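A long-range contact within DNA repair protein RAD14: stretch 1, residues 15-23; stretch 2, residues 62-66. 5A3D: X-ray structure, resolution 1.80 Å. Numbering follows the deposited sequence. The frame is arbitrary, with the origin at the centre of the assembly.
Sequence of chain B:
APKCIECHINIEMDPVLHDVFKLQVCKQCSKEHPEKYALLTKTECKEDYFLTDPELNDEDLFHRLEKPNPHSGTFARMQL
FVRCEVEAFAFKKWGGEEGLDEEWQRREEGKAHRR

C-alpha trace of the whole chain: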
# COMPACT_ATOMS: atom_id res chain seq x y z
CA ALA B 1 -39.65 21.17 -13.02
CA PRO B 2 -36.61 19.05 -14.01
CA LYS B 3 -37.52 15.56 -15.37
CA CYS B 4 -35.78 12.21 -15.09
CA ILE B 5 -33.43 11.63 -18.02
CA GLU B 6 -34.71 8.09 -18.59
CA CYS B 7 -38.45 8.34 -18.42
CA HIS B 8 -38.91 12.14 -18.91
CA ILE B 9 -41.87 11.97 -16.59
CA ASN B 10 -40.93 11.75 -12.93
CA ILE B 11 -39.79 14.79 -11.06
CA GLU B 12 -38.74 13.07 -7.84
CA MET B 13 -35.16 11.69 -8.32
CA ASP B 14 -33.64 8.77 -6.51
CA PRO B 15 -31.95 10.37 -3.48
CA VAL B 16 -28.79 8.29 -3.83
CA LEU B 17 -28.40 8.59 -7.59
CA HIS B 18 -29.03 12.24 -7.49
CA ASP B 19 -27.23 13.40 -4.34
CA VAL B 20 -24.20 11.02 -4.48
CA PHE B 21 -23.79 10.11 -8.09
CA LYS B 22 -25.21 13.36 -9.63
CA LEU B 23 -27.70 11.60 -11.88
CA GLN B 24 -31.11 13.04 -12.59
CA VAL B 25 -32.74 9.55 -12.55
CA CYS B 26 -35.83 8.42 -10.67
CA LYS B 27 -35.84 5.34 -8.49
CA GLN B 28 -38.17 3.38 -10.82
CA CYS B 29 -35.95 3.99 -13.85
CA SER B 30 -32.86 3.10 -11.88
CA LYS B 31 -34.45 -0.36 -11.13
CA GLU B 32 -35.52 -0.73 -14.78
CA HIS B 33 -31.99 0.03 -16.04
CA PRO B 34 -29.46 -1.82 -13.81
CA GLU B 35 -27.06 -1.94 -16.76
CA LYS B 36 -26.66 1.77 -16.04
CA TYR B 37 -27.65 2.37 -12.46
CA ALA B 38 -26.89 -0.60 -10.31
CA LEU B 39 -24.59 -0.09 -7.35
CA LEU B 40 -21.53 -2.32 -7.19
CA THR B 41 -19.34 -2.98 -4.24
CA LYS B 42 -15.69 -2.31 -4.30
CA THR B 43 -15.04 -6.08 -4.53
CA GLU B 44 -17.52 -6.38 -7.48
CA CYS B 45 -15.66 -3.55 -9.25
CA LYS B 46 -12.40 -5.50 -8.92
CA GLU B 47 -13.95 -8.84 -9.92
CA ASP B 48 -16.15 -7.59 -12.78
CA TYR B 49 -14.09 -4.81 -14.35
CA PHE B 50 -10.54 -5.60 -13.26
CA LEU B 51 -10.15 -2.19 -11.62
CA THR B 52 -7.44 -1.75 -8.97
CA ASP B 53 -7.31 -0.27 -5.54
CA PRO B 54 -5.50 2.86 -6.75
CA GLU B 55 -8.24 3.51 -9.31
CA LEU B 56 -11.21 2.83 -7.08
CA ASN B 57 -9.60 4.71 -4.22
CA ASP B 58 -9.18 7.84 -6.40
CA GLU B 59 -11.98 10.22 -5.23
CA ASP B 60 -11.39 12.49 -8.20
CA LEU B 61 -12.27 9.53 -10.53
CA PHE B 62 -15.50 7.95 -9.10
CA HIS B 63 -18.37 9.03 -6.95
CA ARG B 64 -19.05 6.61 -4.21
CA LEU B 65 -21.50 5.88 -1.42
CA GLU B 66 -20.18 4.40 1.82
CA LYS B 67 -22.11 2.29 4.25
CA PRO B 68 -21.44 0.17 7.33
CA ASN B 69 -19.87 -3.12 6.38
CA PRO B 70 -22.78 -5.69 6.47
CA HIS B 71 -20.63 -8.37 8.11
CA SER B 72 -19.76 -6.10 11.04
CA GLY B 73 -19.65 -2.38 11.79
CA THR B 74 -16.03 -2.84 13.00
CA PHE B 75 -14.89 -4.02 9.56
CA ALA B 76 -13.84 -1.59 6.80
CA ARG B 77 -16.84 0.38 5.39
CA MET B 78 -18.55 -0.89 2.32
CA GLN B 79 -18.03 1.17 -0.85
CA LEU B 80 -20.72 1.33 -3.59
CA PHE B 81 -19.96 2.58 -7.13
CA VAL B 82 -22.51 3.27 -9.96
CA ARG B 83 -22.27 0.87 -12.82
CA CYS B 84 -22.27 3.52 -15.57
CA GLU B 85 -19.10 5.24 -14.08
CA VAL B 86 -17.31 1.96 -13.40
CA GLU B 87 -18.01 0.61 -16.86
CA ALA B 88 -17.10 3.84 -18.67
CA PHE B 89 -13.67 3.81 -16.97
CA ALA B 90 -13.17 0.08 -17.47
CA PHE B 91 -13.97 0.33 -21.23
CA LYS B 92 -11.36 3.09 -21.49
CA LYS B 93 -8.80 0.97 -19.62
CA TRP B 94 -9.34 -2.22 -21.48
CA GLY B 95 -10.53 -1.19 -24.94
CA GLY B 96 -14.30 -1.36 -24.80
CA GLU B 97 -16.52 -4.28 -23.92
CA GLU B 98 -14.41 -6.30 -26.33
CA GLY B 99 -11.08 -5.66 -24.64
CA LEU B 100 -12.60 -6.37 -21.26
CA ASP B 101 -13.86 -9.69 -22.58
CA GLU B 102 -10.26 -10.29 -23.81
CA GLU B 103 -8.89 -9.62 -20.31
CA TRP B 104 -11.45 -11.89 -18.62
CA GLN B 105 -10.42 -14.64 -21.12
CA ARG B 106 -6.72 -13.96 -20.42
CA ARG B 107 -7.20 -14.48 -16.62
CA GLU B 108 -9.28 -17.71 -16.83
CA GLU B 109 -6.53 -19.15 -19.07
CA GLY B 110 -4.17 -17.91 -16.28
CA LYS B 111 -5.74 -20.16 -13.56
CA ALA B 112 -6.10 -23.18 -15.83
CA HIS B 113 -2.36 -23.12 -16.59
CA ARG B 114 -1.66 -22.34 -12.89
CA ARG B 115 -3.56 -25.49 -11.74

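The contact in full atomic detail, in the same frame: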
# COMPACT_ATOMS: atom_id res chain seq x y z
N PRO B 15 -32.79 9.52 -4.31
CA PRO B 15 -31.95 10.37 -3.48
C PRO B 15 -30.48 9.99 -3.63
O PRO B 15 -29.61 10.88 -3.74
CB PRO B 15 -32.51 10.14 -2.09
CG PRO B 15 -34.01 9.98 -2.33
CD PRO B 15 -34.02 9.10 -3.58
N VAL B 16 -30.17 8.69 -3.69
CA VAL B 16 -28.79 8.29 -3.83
C VAL B 16 -28.20 8.67 -5.16
O VAL B 16 -27.09 9.25 -5.24
CB VAL B 16 -28.55 6.84 -3.50
CG1 VAL B 16 -27.15 6.33 -3.95
CG2 VAL B 16 -28.65 6.62 -2.03
N LEU B 17 -28.90 8.31 -6.23
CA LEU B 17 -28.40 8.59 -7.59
C LEU B 17 -28.19 10.05 -7.84
O LEU B 17 -27.15 10.45 -8.39
CB LEU B 17 -29.23 7.97 -8.67
CG LEU B 17 -29.05 6.46 -8.64
CD1 LEU B 17 -30.05 5.77 -9.52
CD2 LEU B 17 -27.70 5.93 -9.07
N HIS B 18 -29.09 10.84 -7.31
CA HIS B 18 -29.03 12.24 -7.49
C HIS B 18 -27.98 12.89 -6.58
O HIS B 18 -27.13 13.62 -7.05
CB HIS B 18 -30.44 12.78 -7.22
CG HIS B 18 -30.53 14.23 -7.34
ND1 HIS B 18 -30.24 15.07 -6.30
CD2 HIS B 18 -30.71 15.02 -8.42
CE1 HIS B 18 -30.32 16.32 -6.71
NE2 HIS B 18 -30.66 16.31 -7.99
N ASP B 19 -28.05 12.64 -5.28
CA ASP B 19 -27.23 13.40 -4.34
C ASP B 19 -25.79 12.92 -4.41
O ASP B 19 -24.84 13.76 -4.29
CB ASP B 19 -27.71 13.27 -2.88
CG ASP B 19 -29.05 13.93 -2.59
OD1 ASP B 19 -29.65 14.65 -3.45
OD2 ASP B 19 -29.46 13.75 -1.39
N VAL B 20 -25.58 11.60 -4.55
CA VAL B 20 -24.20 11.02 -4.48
C VAL B 20 -23.60 10.92 -5.84
O VAL B 20 -22.48 11.30 -6.03
CB VAL B 20 -24.18 9.60 -3.86
CG1 VAL B 20 -22.77 8.97 -3.93
CG2 VAL B 20 -24.68 9.70 -2.40
N PHE B 21 -24.34 10.43 -6.81
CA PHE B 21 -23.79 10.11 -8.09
C PHE B 21 -24.12 11.20 -9.14
O PHE B 21 -23.65 11.08 -10.28
CB PHE B 21 -24.25 8.76 -8.53
CG PHE B 21 -23.76 7.64 -7.67
CD1 PHE B 21 -22.46 7.22 -7.78
CD2 PHE B 21 -24.56 7.11 -6.68
CE1 PHE B 21 -21.92 6.24 -6.92
CE2 PHE B 21 -24.11 6.03 -5.90
CZ PHE B 21 -22.74 5.66 -5.96
N LYS B 22 -24.92 12.21 -8.78
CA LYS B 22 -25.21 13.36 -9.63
C LYS B 22 -25.97 13.00 -10.88
O LYS B 22 -25.72 13.54 -11.95
CB LYS B 22 -23.91 14.13 -9.97
CG LYS B 22 -22.97 14.21 -8.83
CD LYS B 22 -23.55 15.08 -7.73
CE LYS B 22 -22.54 15.04 -6.59
NZ LYS B 22 -23.02 15.72 -5.35
N LEU B 23 -26.93 12.12 -10.73
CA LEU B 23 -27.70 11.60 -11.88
C LEU B 23 -29.14 11.99 -11.66
O LEU B 23 -29.69 11.70 -10.59
CB LEU B 23 -27.55 10.09 -11.96
CG LEU B 23 -26.17 9.60 -12.43
CD1 LEU B 23 -26.04 8.08 -12.27
CD2 LEU B 23 -25.95 9.98 -13.85
N PHE B 62 -14.14 8.56 -9.29
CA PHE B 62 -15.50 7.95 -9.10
C PHE B 62 -16.23 8.57 -7.95
O PHE B 62 -15.65 8.79 -6.84
CB PHE B 62 -15.39 6.46 -8.76
CG PHE B 62 -14.77 5.64 -9.84
CD1 PHE B 62 -15.38 5.47 -11.06
CD2 PHE B 62 -13.50 5.11 -9.70
CE1 PHE B 62 -14.77 4.71 -12.05
CE2 PHE B 62 -12.94 4.30 -10.64
CZ PHE B 62 -13.55 4.14 -11.87
N HIS B 63 -17.54 8.68 -8.11
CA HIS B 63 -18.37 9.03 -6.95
C HIS B 63 -18.52 7.75 -6.21
O HIS B 63 -18.32 6.65 -6.79
CB HIS B 63 -19.71 9.60 -7.33
CG HIS B 63 -19.65 10.93 -8.01
ND1 HIS B 63 -19.57 11.06 -9.39
CD2 HIS B 63 -19.69 12.19 -7.52
CE1 HIS B 63 -19.52 12.35 -9.70
NE2 HIS B 63 -19.58 13.05 -8.58
N ARG B 64 -18.77 7.83 -4.92
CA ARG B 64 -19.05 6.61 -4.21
C ARG B 64 -19.92 6.89 -2.97
O ARG B 64 -19.85 7.96 -2.38
CB ARG B 64 -17.79 5.86 -3.76
CG ARG B 64 -16.91 6.54 -2.74
CD ARG B 64 -15.55 5.77 -2.54
NE ARG B 64 -14.53 5.82 -3.66
CZ ARG B 64 -14.37 6.79 -4.58
NH1 ARG B 64 -15.06 7.94 -4.50
NH2 ARG B 64 -13.50 6.65 -5.55
N LEU B 65 -20.74 5.92 -2.64
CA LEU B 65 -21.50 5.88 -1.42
C LEU B 65 -20.85 4.89 -0.47
O LEU B 65 -20.69 3.74 -0.80
CB LEU B 65 -22.86 5.36 -1.76
CG LEU B 65 -24.10 5.49 -0.78
CD1 LEU B 65 -25.25 4.47 -0.88
CD2 LEU B 65 -24.13 6.30 0.47
N GLU B 66 -20.66 5.32 0.78
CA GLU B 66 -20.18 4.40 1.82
C GLU B 66 -21.26 4.03 2.77
O GLU B 66 -22.16 4.87 3.14
CB GLU B 66 -18.97 5.03 2.50
CG GLU B 66 -17.80 4.91 1.58
CD GLU B 66 -16.47 5.21 2.20
OE1 GLU B 66 -16.45 5.58 3.41
OE2 GLU B 66 -15.44 5.09 1.41

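This is a small contact of van der Waals packing, part apolar side chain and part side chain against backbone, in which the end of a helix and the turn after it rest against an extended segment with no hydrogen bond between them. About 338 Å² is buried, both sides summed.

Leu65 is the apolar focus. Its CD1 lies 4.1 Å from CG1 of Val16, and its CB lies 4.2 Å from both Val20 CG1 and Phe21 CZ. Val16 and Val20 are four residues apart, about one helical turn, and the CA-to-CB bonds of both point toward the other stretch. Val20 also meets backbone: its CG1 is 3.5 Å from Arg64 O.

The CA-to-CB bond of Phe21 runs sideways, but the end of its ring comes nearer. His63 O sits at the ring edge, 3.6 Å from Phe21 CE1. Phe21 CD1 is 3.7 Å from His63 CB.

His63 has the largest covered area, 88 Å². Its ring lies beside the backbone of the turn, with Phe21 O over one face. Val20 O approaches His63 CD2 at 3.3 Å, a carbon, and Lys22 CG is 3.6 Å from His63 NE2.

Lys22 leaves helical geometry with a positive phi of 65°. Its side chain folds back, and NZ donates a hydrogen bond to Asp19 O at 2.9 Å. The CA-to-CB bond of Arg64 points away; its NH1 makes a weak hydrogen bond to Phe62 O at 2.6 Å.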